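Local coordinates for protein NanS-p (Escherichia phage vB_EcoP_24B, PDB 6YP6) that probably binds carbohydrate as a beta-sandwich module of a phage-encoded carbohydrate esterase, at residues A[20-25]-A[192-197]; A[32-37]-A[206-211]; A[71-76]-A[113-118]; A[77-82]-A[124-129]. All coordinates share one frame; numbering follows the deposited sequence. Where two conformers were deposited one is given.

Contact 1 of 4, residues A[20-25]-A[192-197]; sequences QGWSAS and DKLHVT
Trp22 meets Leu194 and Val196 through the six-membered part of its indole. The contact between the segments is apolar. Trp22 CH2 lies 4.2 Å from Leu194 CD2. The neighbouring ring atom Trp22 CZ3 lies 4.4 Å from Val196 CG2. Both methyls approach the ring obliquely. CB of Leu194 and of Val196 points toward segment 20-25, as expected for residues two apart on a strand. Trp22 CG is anti to the carbonyl carbon (chi1 -67°), and this sends the long indole across to the two methyls. The backbones stay well apart, with Trp22 CA 9.8 Å from Leu194 CA.

The indole N-H and the Lys193 ammonium find their partners outside the two segments. Trp22 NE1 donates to the backbone O of Ser7, which ties the indole to strand 3-9. Lys193 NZ forms a salt bridge with Glu57 OE1. All three touching residues are buried.

Strands 23-25 and 193-197 belong to the same antiparallel sheet but are not direct neighbours. Strand 55-59 runs between them and bonds to both: Ser23 pairs with Glu57, and Leu194 with Tyr58. Trp22 also meets the Tyr58 ring, with the planes at about 60°. Leu6 of strand 3-9, in the other sheet, touches both Trp22 and Leu194. On its far edge strand 193-197 is flanked by strand 88-95, where Leu194 touches Trp94 and Val196 touches Phe92.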
# COMPACT_ATOMS: atom_id res chain seq x y z
N GLN A 20 -4.77 -17.53 2.52
CA GLN A 20 -3.62 -16.99 1.81
C GLN A 20 -2.51 -16.49 2.73
O GLN A 20 -1.52 -15.95 2.24
CB GLN A 20 -4.07 -15.89 0.83
CG GLN A 20 -4.92 -16.46 -0.29
CD GLN A 20 -5.37 -15.41 -1.29
OE1 GLN A 20 -4.56 -14.74 -1.92
NE2 GLN A 20 -6.67 -15.29 -1.46
N GLY A 21 -2.64 -16.66 4.05
CA GLY A 21 -1.56 -16.40 4.96
C GLY A 21 -1.55 -15.03 5.60
O GLY A 21 -0.61 -14.73 6.36
N TRP A 22 -2.54 -14.20 5.31
CA TRP A 22 -2.64 -12.87 5.87
C TRP A 22 -3.34 -12.91 7.22
O TRP A 22 -4.21 -13.74 7.47
CB TRP A 22 -3.47 -11.98 4.94
CG TRP A 22 -2.80 -11.70 3.62
CD1 TRP A 22 -2.63 -12.57 2.60
CD2 TRP A 22 -2.21 -10.47 3.22
NE1 TRP A 22 -1.95 -11.96 1.57
CE2 TRP A 22 -1.69 -10.66 1.92
CE3 TRP A 22 -2.07 -9.22 3.82
CZ2 TRP A 22 -1.05 -9.64 1.22
CZ3 TRP A 22 -1.44 -8.21 3.12
CH2 TRP A 22 -0.94 -8.42 1.84
N SER A 23 -2.97 -11.96 8.08
CA SER A 23 -3.65 -11.72 9.34
C SER A 23 -4.49 -10.45 9.21
O SER A 23 -4.01 -9.43 8.71
CB SER A 23 -2.64 -11.58 10.48
OG SER A 23 -1.92 -12.78 10.67
N ALA A 24 -5.72 -10.49 9.70
CA ALA A 24 -6.67 -9.41 9.52
C ALA A 24 -7.25 -9.10 10.89
O ALA A 24 -7.56 -10.01 11.66
CB ALA A 24 -7.79 -9.77 8.55
N SER A 25 -7.38 -7.82 11.20
CA SER A 25 -7.97 -7.42 12.46
C SER A 25 -8.72 -6.12 12.25
O SER A 25 -8.34 -5.28 11.44
CB SER A 25 -6.92 -7.23 13.55
OG SER A 25 -6.00 -6.22 13.21
N ASP A 192 9.23 -5.93 9.56
CA ASP A 192 9.30 -7.05 8.63
C ASP A 192 7.93 -7.62 8.29
O ASP A 192 7.80 -8.78 7.90
CB ASP A 192 10.28 -8.13 9.10
CG ASP A 192 11.69 -7.60 9.21
OD1 ASP A 192 12.01 -6.56 8.57
OD2 ASP A 192 12.49 -8.24 9.93
N LYS A 193 6.90 -6.78 8.39
CA LYS A 193 5.58 -7.10 7.89
C LYS A 193 5.10 -5.97 6.99
O LYS A 193 5.42 -4.80 7.22
CB LYS A 193 4.57 -7.29 9.04
CG LYS A 193 4.99 -8.32 10.06
CD LYS A 193 3.87 -8.64 11.03
CE LYS A 193 2.96 -9.67 10.44
NZ LYS A 193 1.79 -9.98 11.31
N LEU A 194 4.35 -6.34 5.96
CA LEU A 194 3.57 -5.37 5.20
C LEU A 194 2.23 -5.20 5.90
O LEU A 194 1.53 -6.18 6.17
CB LEU A 194 3.35 -5.86 3.77
CG LEU A 194 2.49 -4.95 2.90
CD1 LEU A 194 3.15 -3.59 2.67
CD2 LEU A 194 2.19 -5.62 1.57
N HIS A 195 1.90 -3.96 6.23
CA HIS A 195 0.67 -3.58 6.91
C HIS A 195 -0.15 -2.72 5.96
O HIS A 195 0.34 -1.72 5.44
CB HIS A 195 0.95 -2.75 8.13
CG HIS A 195 1.88 -3.37 9.09
ND1 HIS A 195 1.47 -3.97 10.25
CD2 HIS A 195 3.23 -3.47 9.05
CE1 HIS A 195 2.54 -4.42 10.90
NE2 HIS A 195 3.61 -4.13 10.18
N VAL A 196 -1.39 -3.13 5.74
CA VAL A 196 -2.33 -2.37 4.93
C VAL A 196 -3.48 -1.99 5.86
O VAL A 196 -4.03 -2.85 6.54
CB VAL A 196 -2.84 -3.21 3.74
CG1 VAL A 196 -3.65 -2.34 2.81
CG2 VAL A 196 -1.67 -3.85 3.01
N THR A 197 -3.82 -0.71 5.92
CA THR A 197 -4.76 -0.25 6.93
C THR A 197 -5.51 0.98 6.46
O THR A 197 -4.98 1.75 5.66
CB THR A 197 -4.00 0.07 8.24
OG1 THR A 197 -4.91 0.56 9.23
CG2 THR A 197 -2.91 1.12 8.03

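Contact 2 of 4, residues A[32-37]-A[206-211]; sequences VSDAEG and PVLIDS
Leu208 CD2 is the centre of the packed part, where it touches two side chains of segment 32-37. Asp34 OD2 is 3.6 Å away from Leu208 CD2, a van der Waals contact between a carboxylate oxygen and a methyl. Val32 CG2 is 4.2 Å from the same methyl. The Val32 and Leu208 side chains cross at about a right angle. Leu208 CG is anti to the carbonyl carbon (chi1 -87°), and the leucine extends toward strand 28-33. A second close point lies further along, where Asp210 OD1 rests on the Gly37 backbone, 3.6 Å from Gly37 CA. Asp210 OD2 is gripped by Thr38 OG1 and, in a salt bridge, by Arg76 NH1.

Strands 28-33 and 207-216 are in one antiparallel sheet of the beta sandwich, with strand 41-46 between them. Asp210 and Ser211 form a classic beta bulge opposite Arg76, where strand 207-216 turns a corner. After Ser33 the other segment leaves the sheet in a type I beta turn from Asp34 to Gly37, closed by Gly37 N to Asp34 O at 2.9 Å. An Asx turn is set into it. Asp34 OD1 accepts from Glu36 N at 3.0 Å, using its anti lone pair, with an N-H...O angle of 149°. The same oxygen accepts from Trp152 NE1, while the polar bond of Asp34 OD2 is a salt bridge to Lys78 NZ. Two N-H groups and an ammonium thus grip the carboxylate, which would probably favour its charged form.

The outer side is looser. Ala35 and Glu36 at the crest of the turn are exposed, and the Glu36 side chain leads away from segment 206-211. Ser33 is exposed too, and its CB points away from that segment.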
# COMPACT_ATOMS: atom_id res chain seq x y z
N VAL A 32 -16.80 -10.17 -2.53
CA VAL A 32 -17.96 -9.70 -3.29
C VAL A 32 -17.73 -9.95 -4.77
O VAL A 32 -16.61 -10.19 -5.21
CB VAL A 32 -18.25 -8.21 -3.06
CG1 VAL A 32 -18.65 -7.97 -1.62
CG2 VAL A 32 -17.05 -7.34 -3.45
N SER A 33 -18.82 -9.85 -5.52
CA SER A 33 -18.76 -9.87 -6.98
C SER A 33 -18.58 -8.46 -7.51
O SER A 33 -19.24 -7.52 -7.06
CB SER A 33 -20.04 -10.47 -7.54
OG SER A 33 -20.18 -11.81 -7.16
N ASP A 34 -17.66 -8.31 -8.46
CA ASP A 34 -17.48 -7.06 -9.19
C ASP A 34 -17.06 -7.46 -10.59
O ASP A 34 -16.05 -8.14 -10.76
CB ASP A 34 -16.42 -6.16 -8.53
CG ASP A 34 -16.36 -4.78 -9.17
OD1 ASP A 34 -15.97 -4.67 -10.35
OD2 ASP A 34 -16.70 -3.78 -8.48
N ALA A 35 -17.84 -7.04 -11.59
CA ALA A 35 -17.60 -7.53 -12.95
C ALA A 35 -16.22 -7.17 -13.47
O ALA A 35 -15.71 -7.85 -14.37
CB ALA A 35 -18.69 -7.00 -13.88
N GLU A 36 -15.61 -6.11 -12.95
CA GLU A 36 -14.29 -5.68 -13.39
C GLU A 36 -13.18 -6.13 -12.45
O GLU A 36 -12.01 -5.82 -12.71
CB GLU A 36 -14.27 -4.17 -13.60
CG GLU A 36 -15.12 -3.71 -14.77
CD GLU A 36 -15.19 -2.21 -14.90
OE1 GLU A 36 -15.00 -1.51 -13.88
OE2 GLU A 36 -15.44 -1.71 -16.02
N GLY A 37 -13.50 -6.85 -11.38
CA GLY A 37 -12.49 -7.54 -10.62
C GLY A 37 -11.95 -8.73 -11.38
O GLY A 37 -12.60 -9.27 -12.27
N PRO A 206 -15.05 3.10 2.00
CA PRO A 206 -15.03 1.66 1.71
C PRO A 206 -14.15 1.43 0.49
O PRO A 206 -14.14 2.23 -0.45
CB PRO A 206 -16.50 1.33 1.44
CG PRO A 206 -17.25 2.41 2.16
CD PRO A 206 -16.42 3.65 1.97
N VAL A 207 -13.40 0.33 0.50
CA VAL A 207 -12.49 0.02 -0.60
C VAL A 207 -12.64 -1.44 -1.00
O VAL A 207 -12.79 -2.32 -0.15
CB VAL A 207 -11.02 0.39 -0.25
CG1 VAL A 207 -10.45 -0.48 0.86
CG2 VAL A 207 -10.11 0.34 -1.49
N LEU A 208 -12.58 -1.68 -2.31
CA LEU A 208 -12.54 -3.02 -2.87
C LEU A 208 -11.11 -3.30 -3.32
O LEU A 208 -10.51 -2.50 -4.04
CB LEU A 208 -13.48 -3.15 -4.07
CG LEU A 208 -14.93 -3.51 -3.74
CD1 LEU A 208 -15.58 -2.48 -2.88
CD2 LEU A 208 -15.70 -3.71 -5.04
N ILE A 209 -10.58 -4.43 -2.90
CA ILE A 209 -9.23 -4.86 -3.27
C ILE A 209 -9.34 -6.05 -4.21
O ILE A 209 -9.98 -7.05 -3.88
CB ILE A 209 -8.40 -5.22 -2.03
CG1 ILE A 209 -8.32 -4.07 -1.05
CG2 ILE A 209 -7.02 -5.74 -2.45
CD1 ILE A 209 -7.59 -2.91 -1.55
N ASP A 210 -8.70 -5.95 -5.36
CA ASP A 210 -8.57 -7.06 -6.30
C ASP A 210 -7.35 -7.91 -5.95
O ASP A 210 -7.44 -9.14 -5.87
CB ASP A 210 -8.42 -6.47 -7.71
CG ASP A 210 -8.67 -7.47 -8.81
OD1 ASP A 210 -9.59 -8.30 -8.66
OD2 ASP A 210 -8.02 -7.37 -9.88
N SER A 211 -6.21 -7.25 -5.73
CA SER A 211 -4.98 -7.93 -5.42
C SER A 211 -4.03 -6.97 -4.72
O SER A 211 -4.12 -5.74 -4.87
CB SER A 211 -4.32 -8.46 -6.69
OG SER A 211 -3.98 -7.39 -7.56

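Contact 3 of 4, residues A[71-76]-A[113-118]; sequences GQIRCR and LLAAFY
Ile73 and Ala115 face each other across the core of a beta sandwich. Their CA atoms are 8.5 Å apart, a spacing bridged by side chains and not by backbone bonds. Segment 71-76 is strand throughout and belongs to one sheet. Segment 113-118 belongs to the other, and the two run in broadly the same direction. The second segment is less regular. The chain turns a corner at Leu114, and Ala116 and Phe117 form a classic beta bulge opposite Phe92 of strand 88-95.

The contact is carried by the tip of Ile73. Its CB points toward segment 113-118. The chain through CG1 is extended (chi2 171°), which pushes CD1 to the far end. There Ile73 CD1 meets Ala115 CB at 4.1 Å. The small alanine side chain also points toward Ile73, so the isoleucine does most of the reaching. Trp94 of strand 88-95 touches both residues.

Phe117 lies beside this pair and also points toward the first strand. One face of its ring lies over its own segment, with Ala115 C 4.3 Å above the plane and over the ring centre. The ring stacks with Phe157 of strand 152-159, which is the backbone partner of Ile73 in its sheet. Phe117 thus adds a second link between the two sheets. On the opposite side of strand 71-79, Arg74 forms a salt bridge with Glu215.

Leu114 O is buried here without a hydrogen-bond partner in the model, and Ile73 CD1 lies 4.0 Å from this oxygen.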
# COMPACT_ATOMS: atom_id res chain seq x y z
N GLY A 71 12.06 -4.99 -8.24
CA GLY A 71 10.75 -5.61 -8.20
C GLY A 71 9.70 -4.53 -8.00
O GLY A 71 9.93 -3.37 -8.31
N GLN A 72 8.55 -4.94 -7.46
CA GLN A 72 7.45 -4.00 -7.28
C GLN A 72 6.60 -4.38 -6.08
O GLN A 72 6.47 -5.55 -5.72
CB GLN A 72 6.54 -3.94 -8.52
CG GLN A 72 7.20 -3.52 -9.81
CD GLN A 72 6.19 -3.10 -10.84
OE1 GLN A 72 5.05 -3.57 -10.84
NE2 GLN A 72 6.58 -2.17 -11.69
N ILE A 73 6.01 -3.35 -5.47
CA ILE A 73 4.89 -3.47 -4.54
C ILE A 73 3.68 -2.97 -5.33
O ILE A 73 3.73 -1.88 -5.89
CB ILE A 73 5.11 -2.57 -3.31
CG1 ILE A 73 6.43 -2.87 -2.61
CG2 ILE A 73 3.91 -2.67 -2.36
CD1 ILE A 73 6.80 -1.87 -1.53
N ARG A 74 2.60 -3.76 -5.38
CA ARG A 74 1.47 -3.39 -6.24
C ARG A 74 0.13 -3.69 -5.58
O ARG A 74 -0.00 -4.59 -4.75
CB ARG A 74 1.53 -4.06 -7.62
CG ARG A 74 1.60 -5.55 -7.60
CD ARG A 74 1.46 -6.08 -9.01
NE ARG A 74 1.61 -7.53 -9.11
CZ ARG A 74 0.62 -8.41 -8.99
NH1 ARG A 74 -0.61 -8.01 -8.71
NH2 ARG A 74 0.87 -9.70 -9.12
N CYS A 75 -0.88 -2.93 -6.01
CA CYS A 75 -2.25 -3.14 -5.58
C CYS A 75 -3.20 -2.65 -6.66
O CYS A 75 -2.99 -1.58 -7.23
CB CYS A 75 -2.51 -2.37 -4.28
SG CYS A 75 -4.20 -2.45 -3.62
N ARG A 76 -4.26 -3.42 -6.90
CA ARG A 76 -5.38 -2.99 -7.73
C ARG A 76 -6.60 -2.86 -6.82
O ARG A 76 -6.92 -3.80 -6.07
CB ARG A 76 -5.61 -3.98 -8.87
CG ARG A 76 -6.77 -3.59 -9.78
CD ARG A 76 -6.75 -4.31 -11.11
NE ARG A 76 -7.77 -3.80 -12.04
CZ ARG A 76 -8.99 -4.33 -12.21
NH1 ARG A 76 -9.38 -5.41 -11.55
NH2 ARG A 76 -9.82 -3.77 -13.08
N LEU A 113 11.61 2.23 6.42
CA LEU A 113 10.47 1.58 5.80
C LEU A 113 10.67 1.53 4.30
O LEU A 113 11.09 2.51 3.69
CB LEU A 113 9.14 2.30 6.09
CG LEU A 113 8.69 2.35 7.54
CD1 LEU A 113 9.19 3.66 8.15
CD2 LEU A 113 7.22 2.26 7.71
N LEU A 114 10.35 0.38 3.71
CA LEU A 114 10.35 0.26 2.25
C LEU A 114 9.04 0.73 1.64
O LEU A 114 8.96 0.92 0.42
CB LEU A 114 10.64 -1.17 1.82
CG LEU A 114 11.99 -1.73 2.28
CD1 LEU A 114 12.14 -3.15 1.76
CD2 LEU A 114 13.15 -0.85 1.85
N ALA A 115 8.01 0.91 2.47
CA ALA A 115 6.75 1.50 2.05
C ALA A 115 6.20 2.31 3.19
O ALA A 115 6.21 1.87 4.34
CB ALA A 115 5.74 0.42 1.67
N ALA A 116 5.69 3.50 2.87
CA ALA A 116 4.96 4.33 3.82
C ALA A 116 4.05 5.24 3.00
O ALA A 116 4.20 6.46 2.97
CB ALA A 116 5.88 5.12 4.73
N PHE A 117 3.15 4.61 2.26
CA PHE A 117 2.42 5.27 1.19
C PHE A 117 0.93 5.23 1.49
O PHE A 117 0.40 4.17 1.84
CB PHE A 117 2.68 4.55 -0.14
CG PHE A 117 4.14 4.32 -0.43
CD1 PHE A 117 5.06 5.33 -0.29
CD2 PHE A 117 4.59 3.07 -0.81
CE1 PHE A 117 6.42 5.11 -0.55
CE2 PHE A 117 5.93 2.84 -1.08
CZ PHE A 117 6.84 3.86 -0.95
N TYR A 118 0.25 6.37 1.37
CA TYR A 118 -1.17 6.40 1.67
C TYR A 118 -1.94 7.09 0.56
O TYR A 118 -1.41 7.88 -0.23
CB TYR A 118 -1.45 7.01 3.06
CG TYR A 118 -1.08 8.46 3.24
CD1 TYR A 118 0.22 8.84 3.59
CD2 TYR A 118 -2.02 9.46 3.09
CE1 TYR A 118 0.55 10.17 3.77
CE2 TYR A 118 -1.70 10.79 3.27
CZ TYR A 118 -0.41 11.14 3.60
OH TYR A 118 -0.02 12.45 3.78

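Contact 4 of 4, residues A[77-82]-A[124-129]; sequences FKVSGA and KDLNVM
Lys124 NZ and Asp125 OD2 form a salt bridge of 2.9 Å at the start of segment 124-129. The ammonium meets the oxygen from above the carboxylate, 41° out of its plane. Asp122 OD1 accepts from the backbone N of both Lys124 and Asp125, just before strand 125-130 gets under way. Asp122 OD2 accepts from Asn127 ND2.

The contact with segment 77-82 begins just beyond, at Leu126. Its methyl CD2 reaches both partners on the first strand. Phe77 CE2 lies 4.0 Å from Leu126 CD2, which approaches the edge of the ring near its plane. Val79 CG2 lies 4.1 Å from Leu126 CD2, and these two side chains reach toward each other, tip to tip. Leu126 CG is anti to the backbone N (chi1 -172°), and the branch projects from its strand toward Phe77 and Val79. The aromatic ring also has Val79 CG2 at its edge, in plane. The three side chains therefore form one small apolar cluster.

This is packing between the two sheets of the beta sandwich. Strand 71-79 lies in one sheet and strand 125-130 in the other, with Val79 CA 9.5 Å from Leu126 CA. Residues 77 and 79 alternate with Lys78, whose CB points away from segment 124-129. Phe145 of strand 140-147 meets the Phe77 ring edge to face and also touches Leu126. Ile119 of strand 113-121 touches Phe77 and Leu126 as well. Both of those strands flank strand 125-130 in its sheet. Val79 also packs on Phe148 and Tyr205 of nearby loops.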
# COMPACT_ATOMS: atom_id res chain seq x y z
N PHE A 77 -7.26 -1.70 -6.88
CA PHE A 77 -8.28 -1.34 -5.90
C PHE A 77 -9.30 -0.42 -6.54
O PHE A 77 -9.05 0.21 -7.57
CB PHE A 77 -7.64 -0.65 -4.67
CG PHE A 77 -7.10 0.71 -4.98
CD1 PHE A 77 -5.84 0.86 -5.55
CD2 PHE A 77 -7.86 1.84 -4.76
CE1 PHE A 77 -5.36 2.12 -5.89
CE2 PHE A 77 -7.38 3.10 -5.09
CZ PHE A 77 -6.13 3.24 -5.65
N LYS A 78 -10.45 -0.32 -5.89
CA LYS A 78 -11.55 0.52 -6.32
C LYS A 78 -12.12 1.18 -5.08
O LYS A 78 -12.42 0.50 -4.10
CB LYS A 78 -12.62 -0.32 -7.04
CG LYS A 78 -13.98 0.35 -7.18
CD LYS A 78 -14.85 -0.41 -8.23
CE LYS A 78 -16.25 -0.70 -7.76
NZ LYS A 78 -17.03 -1.10 -8.95
N VAL A 79 -12.28 2.49 -5.11
CA VAL A 79 -12.81 3.23 -3.97
C VAL A 79 -14.31 3.42 -4.15
O VAL A 79 -14.75 3.77 -5.25
CB VAL A 79 -12.13 4.60 -3.79
CG1 VAL A 79 -12.55 5.21 -2.47
CG2 VAL A 79 -10.62 4.47 -3.89
N SER A 80 -15.08 3.25 -3.08
CA SER A 80 -16.52 3.41 -3.09
C SER A 80 -16.92 4.60 -2.23
O SER A 80 -16.30 4.87 -1.21
CB SER A 80 -17.18 2.13 -2.55
OG SER A 80 -18.58 2.12 -2.74
N GLY A 81 -17.95 5.33 -2.67
CA GLY A 81 -18.51 6.39 -1.87
C GLY A 81 -18.33 7.76 -2.51
O GLY A 81 -17.63 7.94 -3.51
N ALA A 82 -18.99 8.74 -1.89
CA ALA A 82 -18.96 10.12 -2.36
C ALA A 82 -17.62 10.78 -2.04
O ALA A 82 -16.99 10.51 -1.01
CB ALA A 82 -20.07 10.93 -1.68
N LYS A 124 -10.78 17.39 -4.58
CA LYS A 124 -11.13 17.02 -5.94
C LYS A 124 -10.51 15.71 -6.44
O LYS A 124 -11.17 15.00 -7.20
CB LYS A 124 -10.87 18.17 -6.92
CG LYS A 124 -9.43 18.63 -7.04
CD LYS A 124 -9.35 19.93 -7.87
CE LYS A 124 -7.91 20.28 -8.24
NZ LYS A 124 -7.30 19.27 -9.15
N ASP A 125 -9.28 15.40 -6.06
CA ASP A 125 -8.52 14.33 -6.66
C ASP A 125 -8.20 13.23 -5.65
O ASP A 125 -8.15 13.45 -4.45
CB ASP A 125 -7.17 14.85 -7.18
CG ASP A 125 -7.30 15.79 -8.36
OD1 ASP A 125 -8.31 15.72 -9.07
OD2 ASP A 125 -6.36 16.59 -8.56
N LEU A 126 -7.94 12.02 -6.17
CA LEU A 126 -7.42 10.92 -5.37
C LEU A 126 -5.90 10.94 -5.47
O LEU A 126 -5.35 10.80 -6.57
CB LEU A 126 -7.97 9.58 -5.85
CG LEU A 126 -7.62 8.39 -4.96
CD1 LEU A 126 -8.31 8.51 -3.61
CD2 LEU A 126 -7.98 7.07 -5.62
N ASN A 127 -5.22 11.11 -4.35
CA ASN A 127 -3.77 11.30 -4.31
C ASN A 127 -3.05 10.14 -3.64
O ASN A 127 -3.61 9.45 -2.78
CB ASN A 127 -3.47 12.59 -3.55
CG ASN A 127 -4.03 13.80 -4.23
OD1 ASN A 127 -4.11 13.85 -5.46
ND2 ASN A 127 -4.45 14.77 -3.44
N VAL A 128 -1.80 9.97 -4.05
CA VAL A 128 -0.86 9.03 -3.45
C VAL A 128 0.22 9.86 -2.76
O VAL A 128 0.86 10.70 -3.40
CB VAL A 128 -0.21 8.13 -4.50
CG1 VAL A 128 0.71 7.13 -3.82
CG2 VAL A 128 -1.22 7.43 -5.38
N MET A 129 0.42 9.62 -1.46
CA MET A 129 1.29 10.41 -0.61
C MET A 129 2.33 9.53 0.06
O MET A 129 2.09 8.35 0.30
CB MET A 129 0.44 11.07 0.51
CG MET A 129 -0.72 11.90 0.02
SD MET A 129 -0.27 13.38 -0.91
CE MET A 129 0.59 14.32 0.32

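The four contacts describe one beta sandwich in a single chain. Contacts 3 and 4 join its two sheets, and both use strand 71-79; their centres are about 16 Å apart. Contact 1 lies in the sheet holding strands 23-25, 55-59 and 193-197, contact 2 in the other. Each bridges a strand in between. The centres of contacts 1 and 4 lie about 22 Å apart, on opposite sides of the chain centre. Along the chain, contacts 1 and 2 alternate; contacts 3 and 4 fall between their segments and also alternate. Contact 2 touches contacts 3 and 4, which touch each other through neighbouring strands 113-121 and 125-130. Sequence-distant strands are thus brought together within each sheet, and nearer ones across the sandwich.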